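Local coordinates for protein bacterial leucyl aminopeptidase (Legionella pneumophila, PDB 6ESL) that probably removes N-terminal residues, leucine among them, from peptides as a secreted zinc-dependent M28-family aminopeptidase linked to nutrient acquisition during infection of amoebas, at residues I115-E118 / E119-N122; W134-L137 / T138-S142; V154-A157 / N158-S162; A355-N358 / P359-T363. All coordinates share one frame; numbering follows the deposited sequence.

How the contacts relate
The four contacts follow one another along the chain, and each is local. Contact 1 starts helix 118-125 on the surface and sits apart, its centre about 30 Å from that of contact 2. Contacts 2 and 3 lie on successive helices, 130-142 and 151-170, with centres about 13 Å apart. These helices pack together: the rings of His139 and Trp159 stack, and Met140 and Thr136 touch the same indole. The Met140 and Thr156 side chains are about 11 and 13 Å from a zinc ion. Contact 4 belongs to the loop between strand 346-350 of the mixed sheet and helix 373-391; its Ile361 side chain, about 7 Å from a zinc ion, borders the metal site.

Contact 1 of 4, residues I115-E118 / E119-N122; sequences IKHE and EEVN
His117 and Glu120 meet at the start of helix 118-125, where the loop after helix 88-94 bends into the helix and Glu119 follows Glu118 into its first turn. One residue further on, Glu120 runs alongside His117, both side chains pointing the same way. Its CG is anti to the backbone N (chi1 179°) and the chain is stretched beyond, which carries the carboxylate level with the imidazole; OE1 comes to 4.1 Å from His117 ND1, with carboxylate and ring planes 84° apart. The two groups are therefore neighbours rather than bonded partners, and the ring takes its hydrogen bond elsewhere, through NE2 to Glu393, the C-terminal residue, while Glu120 OE2 makes a weak hydrogen bond to Thr242.

His117 occupies the N-cap position of the helix, and the opening turn that follows is strongly acidic, Glu118, Glu119 and Glu120 standing in succession; negative charge there would probably interact favourably with the helix dipole. Glu389 of helix 373-391 binds His117 N, so the cap is also held to a later part of the fold.

Val121 supplies the first regular backbone bond, its N to His117 O at 3.0 Å and 164°. Its CG2 branch folds back over the same carbonyl oxygen, 3.2 Å from His117 O, and the buried side chain packs against Tyr319 of helix 306-320 and Ala385 and Ile388 of helix 373-391. Asn122 repeats the backbone pattern, N to Glu118 O at 2.9 Å, with CB 3.4 Å from Glu118 O.

Contact 2 of 4, residues W134-L137 / T138-S142; sequences WQTL and THMTS
Thr138 N reaches back to Trp134 O at 2.8 Å, and the same four-residue step is repeated by His139 N to Gln135 O, Met140 N to Thr136 O and Thr141 N to Leu137 O, giving four successive helical bonds of helix 130-142. Two of these carbonyls carry a second load. Thr138 OG1 also donates to Trp134 O at 2.8 Å, arriving from the face of the carbonyl plane opposite the backbone N-H; Thr141 OG1 does likewise at Leu137 O, again at 2.8 Å.

This is the familiar intrahelical back-bond of threonine, in which a hydroxyl is satisfied inside the helix by the carbonyl one turn earlier. Thr138 manages it with OG1 beside the backbone N (chi1 -64°), whereas Thr141 holds OG1 between its backbone N and carbonyl carbon (chi1 60°). This leaves the Thr141 methyl beside the N, toward Leu137, CG2 standing 3.6 Å from Leu137 CD1, the two side chains meeting at a slant. Thr138 OG1 also lies over one face of the Trp134 ring, 4.1 Å from Trp134 CD1. Outward, Met376 of helix 373-391 covers Trp134 and Leu137, and Met368 touches Trp134, Thr138 and Thr141.

Contact 3 of 4, residues V154-A157 / N158-S162; sequences VETA and NWLKS
Asn158 N donates to Val154 O at 3.1 Å in an almost straight bond of 174°, and three more bonds of the same kind follow it along helix 151-170. Trp159 N uses Glu155 O at 2.9 Å, Leu160 N uses Thr156 O at 3.0 Å, and Lys161 N uses Ala157 O, also at 3.0 Å. Every carbonyl of 154-157 is thus taken by a donor one turn ahead, and Ser162 N continues the series at Asn158 O.

Two polar side chains, Thr156 and Lys161, find partners beyond this turn. Thr156 keeps OG1 beside its own backbone N (chi1 -61°), whence it bonds Thr152 O one turn earlier; its CG2, anti to the backbone N, faces Leu160, which lies alongside with CD1 3.9 Å away. Lys161 bridges to Glu165 one turn further along the same helix and makes a cation-pi contact with Phe180 of strand 176-183. On another face Val154 and Asn158 run side by side, Val154 CG1 4.1 Å from Asn158 ND2, while Ala157, with no bulk beyond CB, packs on Phe180, Pro189 and Met210.

Main-chain polarity is spent inside the helix, and the Thr156 methyl and Leu160 CD1 meet as an apolar pair, with the leucine also lying against the bonded Thr156 O and packing on Leu191 of strand 188-195; the ammonium of Lys161 is shared between a charge and a ring.

Contact 4 of 4, residues A355-N358 / P359-T363; sequences ADHN and PYIHT
Asn358 OD1 receives the N-H of Tyr360 at 2.7 Å and 166°, the donor standing above the plane of the amide carbonyl, 60° out of it. Asparagine side-chain oxygen to backbone N-H two residues on is an Asx turn, and Pro359 occupies the middle place, with no N-H to offer. The bond is possible because Asn358 CG lies anti to the backbone N (chi1 -180°), which folds the amide across the start of the following residues. The amide and the tyrosine ring cross with their planes nearly at a right angle, and Pro359 CG rests 3.8 Å above one face of that ring, offset toward its rim.

Ile361 lies against both His357 and Asn358. Its CG2 is 3.7 Å from Asn358 CB, and CD1, at the end of the CG1 branch, meets the His357 imidazole, the side chains crossing at about a right angle, while His357 ND1 makes a weak hydrogen bond to Asn358 O. A type II turn begins at Tyr360, its backbone bond from Thr363 N to Tyr360 O weak and supplemented by Thr363 OG1 to the same oxygen at 2.7 Å.

His362, at the turn's third position, touches the zinc ligand Glu257. Two turns that share Tyr360, each fastened by a side-chain oxygen, thus fix the loop near the zinc ions, and His362 ND1 links it to Asp65 of the second subunit.

Contact 1 of 4, residues I115-E118 / E119-N122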
loop_
_atom_site.group_PDB
_atom_site.type_symbol
_atom_site.label_atom_id
_atom_site.label_comp_id
_atom_site.label_asym_id
_atom_site.label_seq_id
_atom_site.Cartn_x
_atom_site.Cartn_y
_atom_site.Cartn_z
ATOM N N ILE B 115 -6.410 -12.945 -9.554
ATOM C CA ILE B 115 -5.864 -14.278 -9.809
ATOM C C ILE B 115 -6.979 -15.108 -10.483
ATOM O O ILE B 115 -8.002 -15.371 -9.865
ATOM C CB ILE B 115 -5.452 -14.953 -8.462
ATOM C CG1 ILE B 115 -4.259 -14.131 -7.862
ATOM C CG2 ILE B 115 -5.276 -16.461 -8.656
ATOM C CD1 ILE B 115 -3.806 -14.390 -6.446
ATOM N N LYS B 116 -6.779 -15.415 -11.759
ATOM C CA LYS B 116 -7.758 -16.085 -12.616
ATOM C C LYS B 116 -7.122 -17.040 -13.522
ATOM O O LYS B 116 -7.758 -17.439 -14.473
ATOM C CB LYS B 116 -8.405 -15.107 -13.561
ATOM C CG LYS B 116 -9.095 -13.911 -12.947
ATOM C CD LYS B 116 -9.644 -13.080 -14.090
ATOM C CE LYS B 116 -10.840 -12.234 -13.672
ATOM N NZ LYS B 116 -11.950 -12.278 -14.678
ATOM N N HIS B 117 -5.862 -17.409 -13.328
ATOM C CA HIS B 117 -5.181 -18.287 -14.284
ATOM C C HIS B 117 -4.370 -19.325 -13.554
ATOM O O HIS B 117 -3.259 -19.644 -13.950
ATOM C CB HIS B 117 -4.330 -17.465 -15.277
ATOM C CG HIS B 117 -5.152 -16.579 -16.146
ATOM N ND1 HIS B 117 -5.710 -17.014 -17.323
ATOM C CD2 HIS B 117 -5.605 -15.322 -15.969
ATOM C CE1 HIS B 117 -6.431 -16.053 -17.863
ATOM N NE2 HIS B 117 -6.390 -15.019 -17.065
ATOM N N GLU B 118 -4.955 -19.858 -12.477
ATOM C CA GLU B 118 -4.311 -20.888 -11.663
ATOM C C GLU B 118 -3.713 -22.024 -12.391
ATOM O O GLU B 118 -2.565 -22.336 -12.133
ATOM C CB GLU B 118 -5.271 -21.460 -10.632
ATOM C CG GLU B 118 -5.272 -20.580 -9.414
ATOM C CD GLU B 118 -6.130 -21.091 -8.316
ATOM O OE1 GLU B 118 -5.750 -22.166 -7.794
ATOM O OE2 GLU B 118 -7.131 -20.400 -7.998
ATOM N N GLU B 119 -4.480 -22.688 -13.262
ATOM C CA GLU B 119 -3.934 -23.884 -13.892
ATOM C C GLU B 119 -2.730 -23.581 -14.777
ATOM O O GLU B 119 -1.720 -24.292 -14.665
ATOM C CB GLU B 119 -4.989 -24.700 -14.678
ATOM C CG GLU B 119 -6.059 -25.337 -13.787
ATOM C CD GLU B 119 -7.126 -26.072 -14.578
ATOM O OE1 GLU B 119 -7.148 -25.928 -15.835
ATOM O OE2 GLU B 119 -7.916 -26.821 -13.955
ATOM N N GLU B 120 -2.814 -22.534 -15.594
ATOM C CA GLU B 120 -1.710 -22.151 -16.472
ATOM C C GLU B 120 -0.462 -21.743 -15.686
ATOM O O GLU B 120 0.655 -22.108 -16.054
ATOM C CB GLU B 120 -2.138 -21.012 -17.401
ATOM C CG GLU B 120 -1.040 -20.526 -18.333
ATOM C CD GLU B 120 -1.499 -19.396 -19.233
ATOM O OE1 GLU B 120 -2.684 -19.012 -19.150
ATOM O OE2 GLU B 120 -0.674 -18.890 -20.023
ATOM N N VAL B 121 -0.654 -20.989 -14.607
ATOM C CA VAL B 121 0.484 -20.548 -13.751
ATOM C C VAL B 121 1.153 -21.738 -13.063
ATOM O O VAL B 121 2.382 -21.943 -13.142
ATOM C CB VAL B 121 0.007 -19.563 -12.651
ATOM C CG1 VAL B 121 1.143 -19.286 -11.673
ATOM C CG2 VAL B 121 -0.467 -18.242 -13.254
ATOM N N ASN B 122 0.325 -22.584 -12.451
ATOM C CA ASN B 122 0.847 -23.722 -11.684
ATOM C C ASN B 122 1.577 -24.701 -12.543
ATOM O O ASN B 122 2.582 -25.250 -12.107
ATOM C CB ASN B 122 -0.239 -24.387 -10.803
ATOM C CG ASN B 122 -0.448 -23.615 -9.493
ATOM O OD1 ASN B 122 0.523 -23.212 -8.848
ATOM N ND2 ASN B 122 -1.684 -23.353 -9.134
#

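Contact 2 of 4, residues W134-L137 / T138-S142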
loop_
_atom_site.group_PDB
_atom_site.type_symbol
_atom_site.label_atom_id
_atom_site.label_comp_id
_atom_site.label_asym_id
_atom_site.label_seq_id
_atom_site.Cartn_x
_atom_site.Cartn_y
_atom_site.Cartn_z
ATOM N N TRP B 134 21.096 -21.001 -11.730
ATOM C CA TRP B 134 22.434 -21.112 -11.170
ATOM C C TRP B 134 23.503 -21.048 -12.304
ATOM O O TRP B 134 24.557 -20.414 -12.148
ATOM C CB TRP B 134 22.558 -22.467 -10.372
ATOM C CG TRP B 134 23.803 -22.565 -9.572
ATOM C CD1 TRP B 134 24.915 -23.297 -9.892
ATOM C CD2 TRP B 134 24.095 -21.904 -8.317
ATOM N NE1 TRP B 134 25.878 -23.125 -8.910
ATOM C CE2 TRP B 134 25.395 -22.301 -7.928
ATOM C CE3 TRP B 134 23.362 -21.014 -7.464
ATOM C CZ2 TRP B 134 26.022 -21.828 -6.753
ATOM C CZ3 TRP B 134 23.964 -20.563 -6.288
ATOM C CH2 TRP B 134 25.296 -20.972 -5.940
ATOM N N GLN B 135 23.212 -21.690 -13.442
ATOM C CA GLN B 135 24.115 -21.674 -14.609
ATOM C C GLN B 135 24.283 -20.269 -15.219
ATOM O O GLN B 135 25.400 -19.842 -15.512
ATOM C CB GLN B 135 23.627 -22.655 -15.677
ATOM C CG GLN B 135 23.692 -24.113 -15.255
ATOM C CD GLN B 135 25.100 -24.559 -14.913
ATOM O OE1 GLN B 135 26.062 -24.186 -15.585
ATOM N NE2 GLN B 135 25.228 -25.362 -13.864
ATOM N N THR B 136 23.168 -19.563 -15.403
ATOM C CA THR B 136 23.174 -18.159 -15.857
ATOM C C THR B 136 23.986 -17.277 -14.934
ATOM O O THR B 136 24.809 -16.446 -15.352
ATOM C CB THR B 136 21.743 -17.656 -16.003
ATOM O OG1 THR B 136 21.081 -18.435 -16.995
ATOM C CG2 THR B 136 21.708 -16.190 -16.424
ATOM N N LEU B 137 23.771 -17.451 -13.652
ATOM C CA LEU B 137 24.481 -16.695 -12.600
ATOM C C LEU B 137 25.998 -17.005 -12.593
ATOM O O LEU B 137 26.871 -16.121 -12.400
ATOM C CB LEU B 137 23.842 -16.977 -11.269
ATOM C CG LEU B 137 24.356 -16.084 -10.139
ATOM C CD1 LEU B 137 24.270 -14.607 -10.376
ATOM C CD2 LEU B 137 23.553 -16.409 -8.915
ATOM N N THR B 138 26.308 -18.273 -12.823
ATOM C CA THR B 138 27.712 -18.665 -12.979
ATOM C C THR B 138 28.332 -17.866 -14.098
ATOM O O THR B 138 29.368 -17.267 -13.914
ATOM C CB THR B 138 27.825 -20.184 -13.160
ATOM O OG1 THR B 138 27.351 -20.781 -11.932
ATOM C CG2 THR B 138 29.297 -20.662 -13.500
ATOM N N HIS B 139 27.681 -17.832 -15.239
ATOM C CA HIS B 139 28.274 -17.097 -16.367
ATOM C C HIS B 139 28.331 -15.597 -16.060
ATOM O O HIS B 139 29.368 -14.939 -16.212
ATOM C CB HIS B 139 27.439 -17.327 -17.598
ATOM C CG HIS B 139 28.073 -16.757 -18.828
ATOM N ND1 HIS B 139 27.917 -15.426 -19.187
ATOM C CD2 HIS B 139 28.948 -17.295 -19.717
ATOM C CE1 HIS B 139 28.646 -15.187 -20.264
ATOM N NE2 HIS B 139 29.261 -16.299 -20.609
ATOM N N MET B 140 27.236 -15.018 -15.544
ATOM C CA MET B 140 27.230 -13.536 -15.347
ATOM C C MET B 140 28.297 -13.142 -14.367
ATOM O O MET B 140 28.992 -12.168 -14.605
ATOM C CB MET B 140 25.876 -13.037 -14.847
ATOM C CG MET B 140 24.819 -13.043 -15.927
ATOM S SD MET B 140 23.324 -12.130 -15.456
ATOM C CE MET B 140 23.831 -10.404 -15.542
ATOM N N THR B 141 28.461 -13.909 -13.291
ATOM C CA THR B 141 29.447 -13.540 -12.273
ATOM C C THR B 141 30.913 -13.778 -12.689
ATOM O O THR B 141 31.824 -13.354 -12.001
ATOM C CB THR B 141 29.203 -14.232 -10.941
ATOM O OG1 THR B 141 29.252 -15.691 -11.080
ATOM C CG2 THR B 141 27.833 -13.843 -10.323
ATOM N N SER B 142 31.125 -14.375 -13.847
ATOM C CA SER B 142 32.489 -14.626 -14.295
ATOM C C SER B 142 33.035 -13.481 -15.086
ATOM O O SER B 142 34.268 -13.415 -15.227
ATOM C CB SER B 142 32.559 -15.935 -15.076
ATOM O OG SER B 142 32.128 -15.636 -16.374
#

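Contact 3 of 4, residues V154-A157 / N158-S162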
loop_
_atom_site.group_PDB
_atom_site.type_symbol
_atom_site.label_atom_id
_atom_site.label_comp_id
_atom_site.label_asym_id
_atom_site.label_seq_id
_atom_site.Cartn_x
_atom_site.Cartn_y
_atom_site.Cartn_z
ATOM N N VAL B 154 29.642 -4.338 -21.933
ATOM C CA VAL B 154 29.111 -4.482 -23.262
ATOM C C VAL B 154 28.917 -5.955 -23.591
ATOM O O VAL B 154 27.848 -6.323 -24.087
ATOM C CB VAL B 154 30.043 -3.774 -24.351
ATOM C CG1 VAL B 154 29.650 -4.058 -25.811
ATOM C CG2 VAL B 154 30.054 -2.263 -24.094
ATOM N N GLU B 155 29.943 -6.761 -23.341
ATOM C CA GLU B 155 29.856 -8.221 -23.592
ATOM C C GLU B 155 28.629 -8.833 -22.844
ATOM O O GLU B 155 27.964 -9.749 -23.349
ATOM C CB GLU B 155 31.135 -8.939 -23.117
ATOM C CG GLU B 155 32.444 -8.665 -23.904
ATOM C CD GLU B 155 33.728 -9.044 -23.081
ATOM O OE1 GLU B 155 33.661 -9.894 -22.130
ATOM O OE2 GLU B 155 34.856 -8.494 -23.384
ATOM N N THR B 156 28.320 -8.326 -21.611
ATOM C CA THR B 156 27.211 -8.867 -20.871
ATOM C C THR B 156 25.943 -8.663 -21.658
ATOM O O THR B 156 25.127 -9.558 -21.799
ATOM C CB THR B 156 27.069 -8.145 -19.473
ATOM O OG1 THR B 156 28.253 -8.356 -18.703
ATOM C CG2 THR B 156 25.847 -8.619 -18.667
ATOM N N ALA B 157 25.735 -7.436 -22.138
ATOM C CA ALA B 157 24.519 -7.136 -22.872
ATOM C C ALA B 157 24.354 -8.017 -24.160
ATOM O O ALA B 157 23.244 -8.523 -24.484
ATOM C CB ALA B 157 24.540 -5.659 -23.283
ATOM N N ASN B 158 25.453 -8.072 -24.948
ATOM C CA ASN B 158 25.502 -8.983 -26.121
ATOM C C ASN B 158 25.140 -10.493 -25.800
ATOM O O ASN B 158 24.339 -11.109 -26.484
ATOM C CB ASN B 158 26.907 -8.964 -26.709
ATOM C CG ASN B 158 27.219 -7.694 -27.451
ATOM O OD1 ASN B 158 26.345 -6.931 -27.816
ATOM N ND2 ASN B 158 28.507 -7.521 -27.755
ATOM N N TRP B 159 25.729 -11.018 -24.738
ATOM C CA TRP B 159 25.446 -12.409 -24.277
ATOM C C TRP B 159 24.000 -12.608 -23.850
ATOM O O TRP B 159 23.376 -13.524 -24.257
ATOM C CB TRP B 159 26.377 -12.766 -23.157
ATOM C CG TRP B 159 26.208 -14.159 -22.727
ATOM C CD1 TRP B 159 26.686 -15.303 -23.382
ATOM C CD2 TRP B 159 25.534 -14.620 -21.577
ATOM N NE1 TRP B 159 26.350 -16.410 -22.649
ATOM C CE2 TRP B 159 25.624 -16.025 -21.561
ATOM C CE3 TRP B 159 24.866 -13.979 -20.529
ATOM C CZ2 TRP B 159 25.044 -16.804 -20.550
ATOM C CZ3 TRP B 159 24.285 -14.780 -19.508
ATOM C CH2 TRP B 159 24.361 -16.132 -19.532
ATOM N N LEU B 160 23.416 -11.694 -23.075
ATOM C CA LEU B 160 22.014 -11.805 -22.739
ATOM C C LEU B 160 21.095 -11.798 -23.942
ATOM O O LEU B 160 20.101 -12.574 -24.041
ATOM C CB LEU B 160 21.574 -10.657 -21.732
ATOM C CG LEU B 160 22.271 -10.687 -20.398
ATOM C CD1 LEU B 160 22.096 -9.385 -19.548
ATOM C CD2 LEU B 160 21.797 -11.896 -19.618
ATOM N N LYS B 161 21.407 -10.912 -24.885
ATOM C CA LYS B 161 20.622 -10.804 -26.083
ATOM C C LYS B 161 20.682 -12.158 -26.871
ATOM O O LYS B 161 19.629 -12.652 -27.273
ATOM C CB LYS B 161 21.170 -9.659 -26.944
ATOM C CG LYS B 161 20.473 -9.453 -28.277
ATOM C CD LYS B 161 20.884 -8.072 -28.856
ATOM C CE LYS B 161 19.964 -7.534 -29.934
ATOM N NZ LYS B 161 20.271 -8.308 -31.201
ATOM N N SER B 162 21.875 -12.735 -27.022
ATOM C CA SER B 162 22.061 -14.057 -27.764
ATOM C C SER B 162 21.299 -15.127 -27.072
ATOM O O SER B 162 20.609 -15.883 -27.724
ATOM C CB SER B 162 23.475 -14.582 -27.731
ATOM O OG SER B 162 24.250 -13.773 -28.494
#

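Contact 4 of 4, residues A355-N358 / P359-T363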
loop_
_atom_site.group_PDB
_atom_site.type_symbol
_atom_site.label_atom_id
_atom_site.label_comp_id
_atom_site.label_asym_id
_atom_site.label_seq_id
_atom_site.Cartn_x
_atom_site.Cartn_y
_atom_site.Cartn_z
ATOM N N ALA B 355 16.698 -2.786 5.924
ATOM C CA ALA B 355 17.499 -2.885 7.093
ATOM C C ALA B 355 18.389 -4.128 7.156
ATOM O O ALA B 355 19.436 -4.047 7.648
ATOM C CB ALA B 355 16.633 -2.811 8.314
ATOM N N ASP B 356 17.878 -5.233 6.615
ATOM C CA ASP B 356 18.531 -6.542 6.606
ATOM C C ASP B 356 19.114 -6.958 5.252
ATOM O O ASP B 356 19.318 -8.146 5.000
ATOM C CB ASP B 356 17.564 -7.619 7.107
ATOM C CG ASP B 356 17.084 -7.360 8.521
ATOM O OD1 ASP B 356 17.501 -6.343 9.114
ATOM O OD2 ASP B 356 16.290 -8.173 9.038
ATOM N N HIS B 357 19.380 -5.984 4.387
ATOM C CA HIS B 357 19.922 -6.244 3.049
ATOM C C HIS B 357 21.331 -6.850 3.082
ATOM O O HIS B 357 22.076 -6.661 4.048
ATOM C CB HIS B 357 19.924 -4.960 2.216
ATOM C CG HIS B 357 20.995 -3.990 2.603
ATOM N ND1 HIS B 357 22.248 -3.996 2.030
ATOM C CD2 HIS B 357 21.000 -2.981 3.506
ATOM C CE1 HIS B 357 22.980 -3.034 2.563
ATOM N NE2 HIS B 357 22.246 -2.403 3.462
ATOM N N ASN B 358 21.694 -7.562 2.013
ATOM C CA ASN B 358 22.988 -8.241 1.940
ATOM C C ASN B 358 24.122 -7.257 2.182
ATOM O O ASN B 358 24.140 -6.161 1.622
ATOM C CB ASN B 358 23.162 -8.923 0.582
ATOM C CG ASN B 358 24.489 -9.644 0.457
ATOM O OD1 ASN B 358 25.299 -9.644 1.385
ATOM N ND2 ASN B 358 24.720 -10.263 -0.695
ATOM N N PRO B 359 25.077 -7.663 3.029
ATOM C CA PRO B 359 26.189 -6.815 3.468
ATOM C C PRO B 359 27.362 -6.868 2.494
ATOM O O PRO B 359 28.329 -6.122 2.655
ATOM C CB PRO B 359 26.591 -7.436 4.807
ATOM C CG PRO B 359 26.192 -8.867 4.687
ATOM C CD PRO B 359 24.938 -8.872 3.861
ATOM N N TYR B 360 27.274 -7.741 1.496
ATOM C CA TYR B 360 28.326 -7.875 0.514
ATOM C C TYR B 360 28.094 -7.162 -0.787
ATOM O O TYR B 360 28.930 -7.094 -1.612
ATOM C CB TYR B 360 28.634 -9.331 0.263
ATOM C CG TYR B 360 28.811 -10.099 1.519
ATOM C CD1 TYR B 360 29.875 -9.863 2.340
ATOM C CD2 TYR B 360 27.890 -11.040 1.897
ATOM C CE1 TYR B 360 30.041 -10.568 3.496
ATOM C CE2 TYR B 360 28.034 -11.751 3.050
ATOM C CZ TYR B 360 29.116 -11.514 3.845
ATOM O OH TYR B 360 29.265 -12.208 4.977
ATOM N N ILE B 361 26.976 -6.512 -0.892
ATOM C CA ILE B 361 26.611 -5.759 -2.061
ATOM C C ILE B 361 27.659 -4.650 -2.343
ATOM O O ILE B 361 28.205 -4.064 -1.439
ATOM C CB ILE B 361 25.226 -5.164 -1.777
ATOM C CG1 ILE B 361 25.253 -4.245 -0.583
ATOM C CG2 ILE B 361 24.111 -6.169 -1.669
ATOM C CD1 ILE B 361 23.933 -3.526 -0.489
ATOM N N HIS B 362 27.922 -4.431 -3.619
ATOM C CA HIS B 362 28.887 -3.439 -4.112
ATOM C C HIS B 362 30.322 -3.702 -3.689
ATOM O O HIS B 362 31.067 -2.804 -3.499
ATOM C CB HIS B 362 28.498 -1.969 -3.799
ATOM C CG HIS B 362 27.155 -1.579 -4.281
ATOM N ND1 HIS B 362 26.445 -0.550 -3.730
ATOM C CD2 HIS B 362 26.397 -2.065 -5.273
ATOM C CE1 HIS B 362 25.307 -0.421 -4.359
ATOM N NE2 HIS B 362 25.251 -1.331 -5.301
ATOM N N THR B 363 30.672 -4.961 -3.512
ATOM C CA THR B 363 32.017 -5.384 -3.141
ATOM C C THR B 363 32.383 -6.632 -3.900
ATOM O O THR B 363 31.560 -7.220 -4.525
ATOM C CB THR B 363 32.195 -5.741 -1.647
ATOM O OG1 THR B 363 31.619 -7.010 -1.358
ATOM C CG2 THR B 363 31.624 -4.699 -0.724
#